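PDB 3CYJ: mandelate racemase/muconate lactonizing enzyme-like protein from Rubrobacter xylanophilus DSM 9941, which belongs to the enolase superfamily, pairing an N-terminal capping domain with a TIM-barrel-like domain whose strand ends carry acidic metal-binding residues. Local coordinates for residues A[163-168]-A[189-194]. Residues are numbered along the deposited sequence; the frame is centred on the assembly and turned at random.
Sequences VKMKVG and VELMVD. With NA (sodium ion), chain E.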
ATOM      1  N   VAL A 163       3.461   0.351 -38.305  1.00 42.06           N
ATOM      2  CA  VAL A 163       2.953   1.671 -38.600  1.00 41.06           C
ATOM      3  C   VAL A 163       2.053   2.182 -37.479  1.00 41.10           C
ATOM      4  O   VAL A 163       1.277   1.373 -36.867  1.00 40.36           O
ATOM      5  CB  VAL A 163       2.200   1.759 -39.976  1.00 41.32           C
ATOM      6  CG1 VAL A 163       3.148   1.501 -41.160  1.00 42.28           C
ATOM      7  CG2 VAL A 163       0.973   0.885 -40.004  1.00 37.76           C
ATOM      8  N   LYS A 164       2.143   3.505 -37.230  1.00 39.41           N
ATOM      9  CA  LYS A 164       1.229   4.187 -36.285  1.00 39.03           C
ATOM     10  C   LYS A 164       0.311   5.251 -36.905  1.00 38.43           C
ATOM     11  O   LYS A 164       0.707   6.017 -37.771  1.00 39.37           O
ATOM     12  CB  LYS A 164       2.014   4.766 -35.061  1.00 38.88           C
ATOM     13  CG  LYS A 164       1.157   5.160 -33.825  1.00 37.67           C
ATOM     14  CD  LYS A 164       2.066   5.657 -32.623  1.00 34.41           C
ATOM     15  CE  LYS A 164       2.512   7.112 -32.888  1.00 35.27           C
ATOM     16  NZ  LYS A 164       3.453   7.698 -31.922  1.00 36.01           N
ATOM     17  N   MET A 165      -0.930   5.284 -36.440  1.00 38.00           N
ATOM     18  CA  MET A 165      -1.941   6.263 -36.871  1.00 37.09           C
ATOM     19  C   MET A 165      -2.628   6.963 -35.645  1.00 37.09           C
ATOM     20  O   MET A 165      -2.551   6.485 -34.508  1.00 35.98           O
ATOM     21  CB  MET A 165      -2.989   5.598 -37.780  1.00 36.21           C
ATOM     22  CG  MET A 165      -3.708   4.385 -37.185  1.00 33.46           C
ATOM     23  SD  MET A 165      -5.166   3.707 -38.105  1.00 30.75           S
ATOM     24  CE  MET A 165      -6.338   5.071 -38.103  1.00 29.36           C
ATOM     25  N   LYS A 166      -3.277   8.100 -35.890  1.00 38.17           N
ATOM     26  CA  LYS A 166      -4.055   8.792 -34.880  1.00 37.14           C
ATOM     27  C   LYS A 166      -5.508   8.333 -34.806  1.00 37.99           C
ATOM     28  O   LYS A 166      -6.136   8.003 -35.813  1.00 36.96           O
ATOM     29  CB  LYS A 166      -4.008  10.293 -35.141  1.00 38.92           C
ATOM     30  CG  LYS A 166      -2.613  10.877 -35.417  1.00 37.66           C
ATOM     31  CD  LYS A 166      -1.666  10.603 -34.280  1.00 40.17           C
ATOM     32  CE  LYS A 166      -0.611  11.678 -34.199  1.00 41.71           C
ATOM     33  NZ  LYS A 166       0.558  11.159 -33.473  1.00 43.63           N
ATOM     34  N   VAL A 167      -6.037   8.304 -33.585  1.00 38.28           N
ATOM     35  CA  VAL A 167      -7.448   7.998 -33.319  1.00 38.04           C
ATOM     36  C   VAL A 167      -7.954   8.973 -32.264  1.00 38.42           C
ATOM     37  O   VAL A 167      -7.169   9.626 -31.563  1.00 37.26           O
ATOM     38  CB  VAL A 167      -7.664   6.551 -32.687  1.00 38.97           C
ATOM     39  CG1 VAL A 167      -7.441   5.479 -33.693  1.00 37.06           C
ATOM     40  CG2 VAL A 167      -6.779   6.368 -31.412  1.00 35.63           C
ATOM     41  N   GLY A 168      -9.263   9.025 -32.106  1.00 38.79           N
ATOM     42  CA  GLY A 168      -9.789   9.661 -30.890  1.00 41.26           C
ATOM     43  C   GLY A 168     -10.386  11.040 -31.042  1.00 43.43           C
ATOM     44  O   GLY A 168     -11.034  11.537 -30.087  1.00 43.85           O
ATOM     45  N   VAL A 189       1.631  -6.629 -40.901  1.00 52.53           N
ATOM     46  CA  VAL A 189       2.160  -5.357 -40.444  1.00 49.93           C
ATOM     47  C   VAL A 189       1.483  -5.003 -39.101  1.00 48.75           C
ATOM     48  O   VAL A 189       0.260  -5.094 -38.952  1.00 48.14           O
ATOM     49  CB  VAL A 189       1.921  -4.268 -41.511  1.00 50.30           C
ATOM     50  CG1 VAL A 189       2.251  -2.888 -40.978  1.00 49.65           C
ATOM     51  CG2 VAL A 189       2.701  -4.575 -42.799  1.00 47.42           C
ATOM     52  N   GLU A 190       2.292  -4.658 -38.119  1.00 46.78           N
ATOM     53  CA  GLU A 190       1.795  -4.234 -36.826  1.00 46.17           C
ATOM     54  C   GLU A 190       1.090  -2.881 -36.914  1.00 44.54           C
ATOM     55  O   GLU A 190       1.640  -1.911 -37.465  1.00 44.03           O
ATOM     56  CB  GLU A 190       2.971  -4.165 -35.833  1.00 47.08           C
ATOM     57  CG  GLU A 190       2.559  -4.007 -34.378  1.00 49.46           C
ATOM     58  CD  GLU A 190       3.713  -3.524 -33.475  1.00 56.37           C
ATOM     59  OE1 GLU A 190       4.874  -3.990 -33.735  1.00 56.29           O
ATOM     60  OE2 GLU A 190       3.437  -2.712 -32.507  1.00 55.08           O
ATOM     61  N   LEU A 191      -0.135  -2.817 -36.409  1.00 42.42           N
ATOM     62  CA  LEU A 191      -0.848  -1.537 -36.427  1.00 42.34           C
ATOM     63  C   LEU A 191      -0.937  -0.897 -35.040  1.00 41.88           C
ATOM     64  O   LEU A 191      -1.505  -1.483 -34.136  1.00 43.03           O
ATOM     65  CB  LEU A 191      -2.243  -1.657 -37.071  1.00 41.92           C
ATOM     66  CG  LEU A 191      -3.083  -0.380 -37.206  1.00 42.63           C
ATOM     67  CD1 LEU A 191      -2.420   0.765 -38.056  1.00 38.08           C
ATOM     68  CD2 LEU A 191      -4.501  -0.680 -37.658  1.00 41.00           C
ATOM     69  N   MET A 192      -0.401   0.322 -34.899  1.00 40.42           N
ATOM     70  CA  MET A 192      -0.297   1.003 -33.635  1.00 37.93           C
ATOM     71  C   MET A 192      -1.187   2.247 -33.669  1.00 37.60           C
ATOM     72  O   MET A 192      -1.288   2.913 -34.697  1.00 37.29           O
ATOM     73  CB  MET A 192       1.170   1.438 -33.453  1.00 38.59           C
ATOM     74  CG  MET A 192       2.282   0.307 -33.680  1.00 35.13           C
ATOM     75  SD  MET A 192       3.928   0.934 -33.974  1.00 28.21           S
ATOM     76  CE  MET A 192       4.211   1.739 -32.390  1.00 31.36           C
ATOM     77  N   VAL A 193      -1.842   2.578 -32.549  1.00 37.10           N
ATOM     78  CA  VAL A 193      -2.660   3.820 -32.479  1.00 35.64           C
ATOM     79  C   VAL A 193      -2.187   4.818 -31.404  1.00 35.52           C
ATOM     80  O   VAL A 193      -1.613   4.436 -30.381  1.00 35.00           O
ATOM     81  CB  VAL A 193      -4.209   3.559 -32.408  1.00 35.04           C
ATOM     82  CG1 VAL A 193      -4.725   2.702 -33.661  1.00 33.86           C
ATOM     83  CG2 VAL A 193      -4.622   2.943 -31.074  1.00 36.36           C
ATOM     84  N   ASP A 194      -2.442   6.098 -31.651  1.00 34.98           N
ATOM     85  CA  ASP A 194      -2.073   7.143 -30.741  1.00 35.54           C
ATOM     86  C   ASP A 194      -3.300   8.030 -30.534  1.00 36.49           C
ATOM     87  O   ASP A 194      -3.849   8.538 -31.500  1.00 35.87           O
ATOM     88  CB  ASP A 194      -0.872   7.917 -31.287  1.00 33.86           C
ATOM     89  CG  ASP A 194      -0.375   9.008 -30.329  1.00 36.25           C
ATOM     90  OD1 ASP A 194      -0.928   9.259 -29.208  1.00 36.49           O
ATOM     91  OD2 ASP A 194       0.571   9.695 -30.726  1.00 37.74           O
TER
HETATM   92 NA    NA E 371       1.681  10.877 -28.874  1.00 55.39          NA
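Asp194 OD2 is shared between a sodium ion, 2.5 Å away, and Lys166 NZ, which meets it at 3.1 Å from above the carboxylate plane in a salt bridge. Aspartate suits this place because its short side chain, with CG anti to the backbone N (chi1 -177°), places the carboxylate close to the strand end with few torsions to vary; Asn196 N, bonded to OD1, helps fix its rotation, and Glu221 and Glu222 complete the metal's protein ligands. Lys166 has the length to run beside Asp194, pointing the same way, its chain bent at chi2 (-58°). Lys164 shares this face, its CG packed 3.7 Å from Met192 CB; its NZ forms salt bridges with Glu221 and Glu317 and a hydrogen bond with Tyr135 OH, but stays 3.7 Å from Asp194 OD2. The strands carrying these side chains, 163-166 and 190-194, are parallel barrel neighbours, joined through helix 174-185 in a beta-alpha-beta unit. Val163 N donates to Glu190 O (3.0 Å) and its O accepts from Met192 N, bonding both residues that flank its partner Leu191; Met165 does likewise around Val193. On the other face, Leu191 CD1 lies 3.9 Å from Met165 CG; apolar chains suit this layer between strands and helices, where Leu191 touches Leu152 and Ile185. The two lysines would partly balance the carboxylates around the sodium ion, and parallel register brings Lys166 NZ beside the metal-binding Asp194.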